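Local coordinates for SAM-dependent methyltransferase (PDB 5EPE), which probably transfers methyl groups from S-adenosyl-L-methionine to an acceptor substrate, and binds the demethylated cofactor product S-adenosyl-L-homocysteine, at residues I9-A13 / T202-W206; G139-K145 / R235-G241; G178-M184 / V242-R248. One frame throughout, in Å; residues are numbered along the deposited sequence. Where two conformers were deposited one is given.

Overall arrangement
Contacts 2 and 3 share strand 238-247, which runs antiparallel between strands 134-143 and 179-186, the latter outermost within the chain; contact 2 uses its first half, contact 3 its second. Both are largely buried and meet where Phe243 packs on Glu140 and Phe142. Contact 1 stands apart, partly buried, its centre about 35 Å from that of contact 3 and on the opposite side of the chain's centre; there two helices meet without a direct hydrogen bond, through a ring face, methyl groups and one water. Antiparallel backbone bonding dominates both sheet contacts, interrupted by a bulge in contact 3, and charged side chains gather at their ends, Lys145 with Glu236 and, at longer range, Arg248 with Asp180.

Contact 1 of 3, residues I9-A13 / T202-W206; sequences ITESA and TMRRW
Thr10 and Met203 mark the nearest backbone approach, their CA atoms 5.7 Å apart, where helix 5-11 and the loop after it lie against helix 189-209. The residue before, Ile9, turns its side chain onto the indole of Trp206: CG2 stands over the five-membered ring, 3.6 Å from the ring centroid and only 10° off its normal, a CH-pi contact. CG1 beside the backbone N (chi1 -72°) leaves CG2 anti to it, over the ring, and the CG1 branch runs across the ring system to bring Ile9 CD1 to 3.6 Å from Trp206 CZ2. Leu215 and Val219 also pack on this tryptophan. Thr202 fills the second half of the contact. The Thr202 methyl CG2 presses against Ile9 O at 3.1 Å and reaches Ser12 OG at 3.5 Å, while OG1 faces a water 2.7 Å away. The same water donates to Thr10 O at 2.8 Å and accepts from Ala13 N at 3.1 Å. Thr202 OG1 is also bonded to Ala198 O in its own helix and to Arg33 of a second subunit; Thr10 OG1 turns back to Ile6 O and lies against CG of Met203, a selenomethionine. The two segments are thus joined by van der Waals contact, with no direct hydrogen bond between them, and one shared water, which gives polar partners to a backbone carbonyl and a backbone amide and connects them to a hydroxyl at the subunit interface.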
loop_
_atom_site.group_PDB
_atom_site.type_symbol
_atom_site.label_atom_id
_atom_site.label_comp_id
_atom_site.label_asym_id
_atom_site.label_seq_id
_atom_site.Cartn_x
_atom_site.Cartn_y
_atom_site.Cartn_z
ATOM N N ILE A 9 -41.529 15.988 -11.985
ATOM C CA ILE A 9 -41.777 14.690 -12.615
ATOM C C ILE A 9 -41.115 13.515 -11.839
ATOM O O ILE A 9 -41.734 12.508 -11.583
ATOM C CB ILE A 9 -41.248 14.682 -14.053
ATOM C CG1 ILE A 9 -42.163 15.562 -14.943
ATOM C CG2 ILE A 9 -41.197 13.266 -14.609
ATOM C CD1 ILE A 9 -41.553 15.903 -16.290
ATOM N N THR A 10 -39.851 13.693 -11.476
ATOM C CA THR A 10 -39.062 12.670 -10.871
ATOM C C THR A 10 -39.538 12.352 -9.452
ATOM O O THR A 10 -39.492 11.195 -9.022
ATOM C CB THR A 10 -37.606 13.201 -10.864
ATOM O OG1 THR A 10 -37.192 13.239 -12.249
ATOM C CG2 THR A 10 -36.762 12.344 -10.154
ATOM N N GLU A 11 -39.949 13.400 -8.712
ATOM C CA GLU A 11 -40.292 13.251 -7.304
ATOM C C GLU A 11 -41.776 13.371 -6.981
ATOM O O GLU A 11 -42.150 13.489 -5.813
ATOM C CB GLU A 11 -39.472 14.226 -6.496
ATOM C CG GLU A 11 -37.980 13.883 -6.588
ATOM C CD GLU A 11 -37.100 14.527 -5.550
ATOM O OE1 GLU A 11 -35.901 14.675 -5.831
ATOM O OE2 GLU A 11 -37.572 14.890 -4.478
ATOM N N SER A 12 -42.619 13.231 -7.992
ATOM C CA SER A 12 -44.078 13.437 -7.798
ATOM C C SER A 12 -44.682 12.413 -6.808
ATOM O O SER A 12 -45.741 12.661 -6.234
ATOM C CB SER A 12 -44.863 13.355 -9.116
ATOM O OG SER A 12 -44.644 12.100 -9.774
ATOM N N ALA A 13 -44.043 11.257 -6.656
ATOM C CA ALA A 13 -44.560 10.223 -5.792
ATOM C C ALA A 13 -43.764 10.129 -4.501
ATOM O O ALA A 13 -43.911 9.152 -3.784
ATOM C CB ALA A 13 -44.514 8.892 -6.530
ATOM N N THR A 202 -40.994 6.004 -10.739
ATOM C CA THR A 202 -41.724 7.180 -11.127
ATOM C C THR A 202 -41.394 7.600 -12.591
ATOM O O THR A 202 -42.287 7.875 -13.381
ATOM C CB THR A 202 -41.488 8.338 -10.152
ATOM O OG1 THR A 202 -41.907 7.916 -8.842
ATOM C CG2 THR A 202 -42.331 9.629 -10.577
HETATM N N MSE A 203 -40.113 7.687 -12.892
HETATM C CA MSE A 203 -39.655 8.052 -14.215
HETATM C C MSE A 203 -40.105 7.106 -15.277
HETATM O O MSE A 203 -40.510 7.535 -16.356
HETATM C CB MSE A 203 -38.145 8.189 -14.273
HETATM C CG MSE A 203 -37.643 9.479 -13.671
HETATM SE SE MSE A 203 -35.627 9.500 -13.879
HETATM C CE MSE A 203 -35.328 8.411 -12.416
ATOM N N ARG A 204 -40.037 5.808 -15.016
ATOM C CA ARG A 204 -40.442 4.837 -16.023
ATOM C C ARG A 204 -41.923 4.902 -16.334
ATOM O O ARG A 204 -42.319 4.862 -17.530
ATOM C CB ARG A 204 -40.103 3.392 -15.601
ATOM C CG ARG A 204 -40.534 2.306 -16.601
ATOM C CD ARG A 204 -39.923 2.538 -17.999
ATOM N NE ARG A 204 -40.566 1.673 -18.951
ATOM C CZ ARG A 204 -40.166 0.454 -19.307
ATOM N NH1 ARG A 204 -39.034 -0.104 -18.894
ATOM N NH2 ARG A 204 -40.913 -0.200 -20.157
ATOM N N ARG A 205 -42.744 4.972 -15.288
ATOM C CA ARG A 205 -44.187 5.123 -15.468
ATOM C C ARG A 205 -44.539 6.430 -16.170
ATOM O O ARG A 205 -45.442 6.479 -16.986
ATOM C CB ARG A 205 -44.889 5.037 -14.123
ATOM C CG ARG A 205 -44.927 3.599 -13.614
ATOM C CD ARG A 205 -45.529 3.494 -12.236
ATOM N NE ARG A 205 -45.648 2.090 -11.902
ATOM C CZ ARG A 205 -46.211 1.623 -10.800
ATOM N NH1 ARG A 205 -46.708 2.460 -9.929
ATOM N NH2 ARG A 205 -46.265 0.304 -10.583
ATOM N N TRP A 206 -43.822 7.495 -15.860
ATOM C CA TRP A 206 -44.010 8.765 -16.603
ATOM C C TRP A 206 -43.668 8.623 -18.094
ATOM O O TRP A 206 -44.424 9.047 -18.977
ATOM C CB TRP A 206 -43.182 9.888 -15.967
ATOM C CG TRP A 206 -43.419 11.196 -16.611
ATOM C CD1 TRP A 206 -44.388 12.100 -16.304
ATOM C CD2 TRP A 206 -42.677 11.729 -17.703
ATOM N NE1 TRP A 206 -44.274 13.204 -17.142
ATOM C CE2 TRP A 206 -43.235 12.984 -18.018
ATOM C CE3 TRP A 206 -41.584 11.265 -18.452
ATOM C CZ2 TRP A 206 -42.716 13.793 -19.031
ATOM C CZ3 TRP A 206 -41.064 12.087 -19.482
ATOM C CH2 TRP A 206 -41.632 13.324 -19.750
HETATM O O HOH W 1 -41.312 10.026 -7.304
#

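Contact 2 of 3, residues G139-K145 / R235-G241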
loop_
_atom_site.group_PDB
_atom_site.type_symbol
_atom_site.label_atom_id
_atom_site.label_comp_id
_atom_site.label_asym_id
_atom_site.label_seq_id
_atom_site.Cartn_x
_atom_site.Cartn_y
_atom_site.Cartn_z
ATOM N N GLY A 139 -30.592 19.943 7.464
ATOM C CA GLY A 139 -30.515 18.667 6.764
ATOM C C GLY A 139 -29.481 18.893 5.642
ATOM O O GLY A 139 -29.673 19.745 4.760
ATOM N N GLU A 140 -28.365 18.151 5.699
ATOM C CA GLU A 140 -27.215 18.452 4.838
ATOM C C GLU A 140 -26.400 17.201 4.482
ATOM O O GLU A 140 -26.263 16.299 5.328
ATOM C CB GLU A 140 -26.265 19.459 5.526
ATOM C CG GLU A 140 -26.800 20.885 5.712
ATOM C CD GLU A 140 -26.938 21.589 4.385
ATOM O OE1 GLU A 140 -27.860 22.442 4.265
ATOM O OE2 GLU A 140 -26.100 21.331 3.476
ATOM N N PRO A 141 -25.801 17.206 3.263
ATOM C CA PRO A 141 -24.814 16.204 2.898
ATOM C C PRO A 141 -23.431 16.394 3.470
ATOM O O PRO A 141 -23.021 17.499 3.916
ATOM C CB PRO A 141 -24.808 16.235 1.349
ATOM C CG PRO A 141 -25.317 17.610 0.992
ATOM C CD PRO A 141 -25.991 18.205 2.197
ATOM N N PHE A 142 -22.712 15.275 3.532
ATOM C CA PHE A 142 -21.330 15.239 3.984
ATOM C C PHE A 142 -20.681 14.018 3.340
ATOM O O PHE A 142 -21.407 13.202 2.741
ATOM C CB PHE A 142 -21.263 15.265 5.530
ATOM C CG PHE A 142 -21.896 14.092 6.185
ATOM C CD1 PHE A 142 -21.198 12.938 6.410
ATOM C CD2 PHE A 142 -23.243 14.120 6.523
ATOM C CE1 PHE A 142 -21.793 11.830 6.956
ATOM C CE2 PHE A 142 -23.845 13.007 7.122
ATOM C CZ PHE A 142 -23.127 11.850 7.314
ATOM N N TRP A 143 -19.355 13.860 3.409
ATOM C CA TRP A 143 -18.720 12.635 2.893
ATOM C C TRP A 143 -18.816 11.488 3.909
ATOM O O TRP A 143 -18.349 11.583 5.025
ATOM C CB TRP A 143 -17.246 12.871 2.511
ATOM C CG TRP A 143 -17.048 13.818 1.386
ATOM C CD1 TRP A 143 -16.263 14.978 1.401
ATOM C CD2 TRP A 143 -17.624 13.765 0.067
ATOM N NE1 TRP A 143 -16.301 15.593 0.158
ATOM C CE2 TRP A 143 -17.126 14.879 -0.662
ATOM C CE3 TRP A 143 -18.459 12.856 -0.597
ATOM C CZ2 TRP A 143 -17.520 15.151 -1.987
ATOM C CZ3 TRP A 143 -18.829 13.130 -1.945
ATOM C CH2 TRP A 143 -18.374 14.268 -2.593
ATOM N N ARG A 144 -19.502 10.416 3.515
ATOM C CA ARG A 144 -19.507 9.163 4.261
ATOM C C ARG A 144 -18.111 8.550 4.198
ATOM O O ARG A 144 -17.654 8.016 5.182
ATOM C CB ARG A 144 -20.537 8.199 3.615
ATOM C CG ARG A 144 -20.576 6.817 4.184
ATOM C CD ARG A 144 -21.675 5.992 3.533
ATOM N NE ARG A 144 -21.669 4.661 4.115
ATOM C CZ ARG A 144 -20.989 3.611 3.698
ATOM N NH1 ARG A 144 -20.154 3.634 2.652
ATOM N NH2 ARG A 144 -21.103 2.505 4.417
ATOM N N LYS A 145 -17.487 8.646 3.044
ATOM C CA LYS A 145 -16.043 8.490 2.935
ATOM C C LYS A 145 -15.541 9.327 1.833
ATOM O O LYS A 145 -16.262 9.741 0.974
ATOM C CB LYS A 145 -15.622 7.026 2.761
ATOM C CG LYS A 145 -16.091 6.387 1.536
ATOM C CD LYS A 145 -16.046 4.859 1.728
ATOM C CE LYS A 145 -16.198 4.180 0.397
ATOM N NZ LYS A 145 -16.576 2.746 0.592
ATOM N N ARG A 235 -23.993 5.891 -3.261
ATOM C CA ARG A 235 -24.322 4.939 -2.197
ATOM C C ARG A 235 -23.159 4.697 -1.242
ATOM O O ARG A 235 -23.349 4.538 -0.058
ATOM C CB ARG A 235 -24.831 3.630 -2.801
ATOM C CG ARG A 235 -25.553 2.760 -1.817
ATOM C CD ARG A 235 -26.132 1.516 -2.470
ATOM N NE ARG A 235 -27.124 0.913 -1.590
ATOM C CZ ARG A 235 -26.856 0.055 -0.609
ATOM N NH1 ARG A 235 -25.666 -0.413 -0.435
ATOM N NH2 ARG A 235 -27.862 -0.354 0.225
ATOM N N GLU A 236 -21.942 4.660 -1.756
ATOM C CA GLU A 236 -20.763 4.424 -0.975
ATOM C C GLU A 236 -20.135 5.681 -0.366
ATOM O O GLU A 236 -19.604 5.625 0.701
ATOM C CB GLU A 236 -19.741 3.696 -1.881
ATOM C CG GLU A 236 -20.159 2.206 -2.150
ATOM C CD GLU A 236 -20.181 1.405 -0.844
ATOM O OE1 GLU A 236 -19.208 1.546 -0.069
ATOM O OE2 GLU A 236 -21.173 0.712 -0.499
ATOM N N TYR A 237 -20.230 6.808 -1.056
ATOM C CA TYR A 237 -19.473 8.002 -0.696
ATOM C C TYR A 237 -20.263 9.140 -0.053
ATOM O O TYR A 237 -19.662 9.917 0.713
ATOM C CB TYR A 237 -18.789 8.544 -1.964
ATOM C CG TYR A 237 -17.743 7.632 -2.444
ATOM C CD1 TYR A 237 -16.486 7.584 -1.824
ATOM C CD2 TYR A 237 -17.992 6.773 -3.536
ATOM C CE1 TYR A 237 -15.494 6.714 -2.259
ATOM C CE2 TYR A 237 -17.028 5.878 -3.972
ATOM C CZ TYR A 237 -15.785 5.874 -3.350
ATOM O OH TYR A 237 -14.829 5.035 -3.814
ATOM N N LEU A 238 -21.557 9.250 -0.363
ATOM C CA LEU A 238 -22.279 10.427 0.068
ATOM C C LEU A 238 -23.081 10.159 1.339
ATOM O O LEU A 238 -23.951 9.280 1.358
ATOM C CB LEU A 238 -23.168 11.027 -1.025
ATOM C CG LEU A 238 -23.628 12.514 -0.834
ATOM C CD1 LEU A 238 -22.485 13.536 -0.694
ATOM C CD2 LEU A 238 -24.544 12.966 -2.011
ATOM N N GLY A 239 -22.771 10.906 2.373
ATOM C CA GLY A 239 -23.568 10.883 3.607
ATOM C C GLY A 239 -24.632 11.998 3.582
ATOM O O GLY A 239 -24.520 12.966 2.832
ATOM N N TRP A 240 -25.597 11.884 4.481
ATOM C CA TRP A 240 -26.634 12.906 4.668
ATOM C C TRP A 240 -27.199 12.760 6.080
ATOM O O TRP A 240 -27.218 11.657 6.688
ATOM C CB TRP A 240 -27.723 12.804 3.588
ATOM C CG TRP A 240 -28.596 13.994 3.484
ATOM C CD1 TRP A 240 -28.429 15.085 2.657
ATOM C CD2 TRP A 240 -29.824 14.208 4.184
ATOM N NE1 TRP A 240 -29.420 15.992 2.887
ATOM C CE2 TRP A 240 -30.324 15.454 3.773
ATOM C CE3 TRP A 240 -30.556 13.448 5.122
ATOM C CZ2 TRP A 240 -31.542 15.975 4.267
ATOM C CZ3 TRP A 240 -31.733 13.948 5.644
ATOM C CH2 TRP A 240 -32.225 15.202 5.216
ATOM N N GLY A 241 -27.581 13.893 6.654
ATOM C CA GLY A 241 -28.303 13.851 7.920
ATOM C C GLY A 241 -28.929 15.117 8.318
ATOM O O GLY A 241 -28.744 16.161 7.673
#
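Arg144 runs as an extended chain alongside the last turn of helix 216-237. Arg144 CB lies 3.5 Å from Tyr237 O, the carbonyl that also takes the backbone N-H of Arg144 and, weakly, that of Lys145. Trans to the backbone N (chi1 175°), Arg144 CG lies against Glu236 O at 3.8 Å, and Arg144 CD approaches Glu236 O at 3.5 Å. At the tip Arg144 NH1 donates to Glu236 O over 2.8 Å, with the oxygen in the guanidinium plane. Arg144 NH1 is also 3.6 Å from Glu236 OE1, a salt bridge in which carboxylate and guanidinium planes stand 81° apart. Lys145 NZ meets Glu236 OE1 more closely, at 3.0 Å, so one oxygen serves two cations; Glu236 OE2 accepts from Gln189 NE2. Further along, Glu140 with Gly241 and Phe142 with Gly239 are antiparallel hydrogen-bonded pairs, and Gly239 CA lies over the Phe142 ring, 3.9 Å from its centroid. The Trp240 indole lays one face on the Glu140 backbone. Strand 238-247, entered directly from helix 216-237, runs beside strand 134-143, with Phe142 against helix 167-177 on one face and Trp240 against helix 189-209 and the cofactor-binding Asn18 on the other.

Contact 3 of 3, residues G178-M184 / V242-R248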
loop_
_atom_site.group_PDB
_atom_site.type_symbol
_atom_site.label_atom_id
_atom_site.label_comp_id
_atom_site.label_asym_id
_atom_site.label_seq_id
_atom_site.Cartn_x
_atom_site.Cartn_y
_atom_site.Cartn_z
ATOM N N GLY A 178 -20.319 28.510 16.100
ATOM C CA GLY A 178 -20.879 29.018 17.332
ATOM C C GLY A 178 -21.999 28.198 17.903
ATOM O O GLY A 178 -22.645 28.667 18.826
ATOM N N TYR A 179 -22.218 26.966 17.399
ATOM C CA TYR A 179 -23.380 26.140 17.803
ATOM C C TYR A 179 -22.944 24.861 18.440
ATOM O O TYR A 179 -21.979 24.248 17.983
ATOM C CB TYR A 179 -24.256 25.815 16.564
ATOM C CG TYR A 179 -24.886 27.077 16.091
ATOM C CD1 TYR A 179 -24.174 27.996 15.304
ATOM C CD2 TYR A 179 -26.150 27.423 16.523
ATOM C CE1 TYR A 179 -24.727 29.207 14.938
ATOM C CE2 TYR A 179 -26.717 28.616 16.128
ATOM C CZ TYR A 179 -26.005 29.503 15.357
ATOM O OH TYR A 179 -26.639 30.675 15.002
ATOM N N ASP A 180 -23.674 24.419 19.458
ATOM C CA ASP A 180 -23.559 23.046 19.915
ATOM C C ASP A 180 -24.441 22.177 19.001
ATOM O O ASP A 180 -25.606 22.540 18.745
ATOM C CB ASP A 180 -24.084 22.893 21.337
ATOM C CG ASP A 180 -23.168 23.554 22.397
ATOM O OD1 ASP A 180 -21.909 23.544 22.260
ATOM O OD2 ASP A 180 -23.735 23.978 23.425
ATOM N N VAL A 181 -23.910 21.033 18.579
ATOM C CA VAL A 181 -24.711 20.004 17.993
ATOM C C VAL A 181 -25.330 19.228 19.133
ATOM O O VAL A 181 -24.605 18.561 19.922
ATOM C CB VAL A 181 -23.906 19.052 17.061
ATOM C CG1 VAL A 181 -24.772 17.904 16.556
ATOM C CG2 VAL A 181 -23.279 19.845 15.905
ATOM N N VAL A 182 -26.651 19.270 19.232
ATOM C CA VAL A 182 -27.338 18.621 20.348
ATOM C C VAL A 182 -28.054 17.335 20.022
ATOM O O VAL A 182 -28.555 16.680 20.934
ATOM C CB VAL A 182 -28.305 19.596 21.060
ATOM C CG1 VAL A 182 -27.511 20.738 21.657
ATOM C CG2 VAL A 182 -29.386 20.095 20.117
ATOM N N GLU A 183 -28.198 17.034 18.730
ATOM C CA GLU A 183 -28.775 15.782 18.283
ATOM C C GLU A 183 -28.468 15.614 16.813
ATOM O O GLU A 183 -28.171 16.577 16.114
ATOM C CB GLU A 183 -30.279 15.694 18.565
ATOM C CG GLU A 183 -30.651 14.734 19.728
ATOM C CD GLU A 183 -30.551 13.239 19.385
ATOM O OE1 GLU A 183 -31.002 12.363 20.182
ATOM O OE2 GLU A 183 -30.065 12.912 18.264
HETATM N N MSE A 184 -28.603 14.376 16.346
HETATM C CA MSE A 184 -28.489 14.109 14.912
HETATM C C MSE A 184 -29.074 12.783 14.562
HETATM O O MSE A 184 -28.983 11.816 15.354
HETATM C CB MSE A 184 -27.058 14.218 14.317
HETATM C CG MSE A 184 -26.186 13.182 14.921
HETATM SE SE MSE A 184 -24.273 13.285 14.314
HETATM C CE MSE A 184 -23.736 11.501 14.878
ATOM N N VAL A 242 -29.735 15.004 9.376
ATOM C CA VAL A 242 -30.301 16.178 10.045
ATOM C C VAL A 242 -29.611 16.402 11.388
ATOM O O VAL A 242 -29.549 15.514 12.228
ATOM C CB VAL A 242 -31.820 16.105 10.200
ATOM C CG1 VAL A 242 -32.344 17.386 10.783
ATOM C CG2 VAL A 242 -32.489 15.832 8.880
ATOM N N PHE A 243 -29.091 17.613 11.533
ATOM C CA PHE A 243 -28.323 18.064 12.664
ATOM C C PHE A 243 -29.110 19.126 13.423
ATOM O O PHE A 243 -29.595 20.102 12.835
ATOM C CB PHE A 243 -26.998 18.611 12.158
ATOM C CG PHE A 243 -26.218 17.610 11.363
ATOM C CD1 PHE A 243 -26.418 17.487 10.012
ATOM C CD2 PHE A 243 -25.277 16.782 11.986
ATOM C CE1 PHE A 243 -25.706 16.535 9.281
ATOM C CE2 PHE A 243 -24.504 15.898 11.245
ATOM C CZ PHE A 243 -24.762 15.744 9.903
ATOM N N ALA A 244 -29.227 18.925 14.730
ATOM C CA ALA A 244 -29.928 19.826 15.622
ATOM C C ALA A 244 -28.929 20.682 16.347
ATOM O O ALA A 244 -27.968 20.174 16.928
ATOM C CB ALA A 244 -30.777 19.015 16.636
ATOM N N LEU A 245 -29.147 21.991 16.297
ATOM C CA LEU A 245 -28.172 23.016 16.723
ATOM C C LEU A 245 -28.796 23.935 17.776
ATOM O O LEU A 245 -29.971 24.338 17.652
ATOM C CB LEU A 245 -27.730 23.871 15.553
ATOM C CG LEU A 245 -27.289 23.104 14.293
ATOM C CD1 LEU A 245 -26.899 24.108 13.235
ATOM C CD2 LEU A 245 -26.093 22.218 14.601
HETATM N N MSE A 246 -28.003 24.285 18.784
HETATM C CA MSE A 246 -28.345 25.384 19.690
HETATM C C MSE A 246 -27.156 26.293 19.875
HETATM O O MSE A 246 -26.047 25.831 20.205
HETATM C CB MSE A 246 -28.772 24.842 21.050
HETATM C CG MSE A 246 -29.991 23.964 20.984
HETATM SE SE MSE A 246 -30.516 23.170 22.743
HETATM C CE MSE A 246 -30.709 24.899 23.636
ATOM N N ALA A 247 -27.374 27.591 19.697
ATOM C CA ALA A 247 -26.306 28.592 19.797
ATOM C C ALA A 247 -25.696 28.555 21.180
ATOM O O ALA A 247 -26.437 28.471 22.140
ATOM C CB ALA A 247 -26.842 29.982 19.522
ATOM N N ARG A 248 -24.378 28.513 21.280
ATOM C CA ARG A 248 -23.729 28.689 22.600
ATOM C C ARG A 248 -23.858 30.155 23.036
ATOM O O ARG A 248 -23.730 30.431 24.235
ATOM C CB ARG A 248 -22.265 28.372 22.573
ATOM C CG ARG A 248 -21.962 26.944 22.340
ATOM C CD ARG A 248 -20.498 26.630 22.618
ATOM N NE ARG A 248 -19.597 27.260 21.685
ATOM C CZ ARG A 248 -19.374 26.862 20.426
ATOM N NH1 ARG A 248 -19.949 25.801 19.926
ATOM N NH2 ARG A 248 -18.556 27.541 19.672
ATOM O OXT ARG A 248 -24.095 31.097 22.232
HETATM O O HOH W 2 -22.194 31.537 19.667
#
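Asp180 and Met246 form a hydrogen-bonded antiparallel pair, with Asp180 N donating to Met246 O at 2.9 Å and Met246 N returning to Asp180 O at 3.0 Å. Beyond it the register slips: Val182 N donates to Ala244 O at 2.8 Å, but Ala244 N goes to Glu183 O, so Val182 and Glu183 together face Ala244, a beta bulge. Val181 CG2 meets Leu245 CD2 on one face of the sheet; on the other, the Val182 methyls meet Met246 CG and SE, with Val182 CG1 4.0 Å from Met246 SE. Phe243 takes Met184 CB near its CD2, with SE of Met184, a selenomethionine, 5.2 Å from the Phe243 ring centroid in an oblique Met-aromatic contact. This is the edge, within this chain, of the Rossmann-like sheet of class I methyltransferases, where the antiparallel last strand, 238-247, inserts between strands 134-143 and 179-186. At its end Arg248 N donates to Gly178 O, and a water links that oxygen to the terminal carboxylate. Bent at chi3 (-67°), the Arg248 chain folds its guanidinium back over Gly178, whose C lies under one face; Asp180 OD1 stands at the edge, a long salt bridge of 3.8 Å to NH1, while NH2 bonds Arg175 O. Gly178, with positive phi, closes helix 167-177 in a Schellman motif and leads into strand 179-186. Behind Phe243 lie Phe170 and Phe174 of that helix. Asp180 is paired chiefly with Arg220 of a third subunit and also with its Arg204, and Glu183 OE2, which accepts Met184 N, meets Arg194 of that subunit.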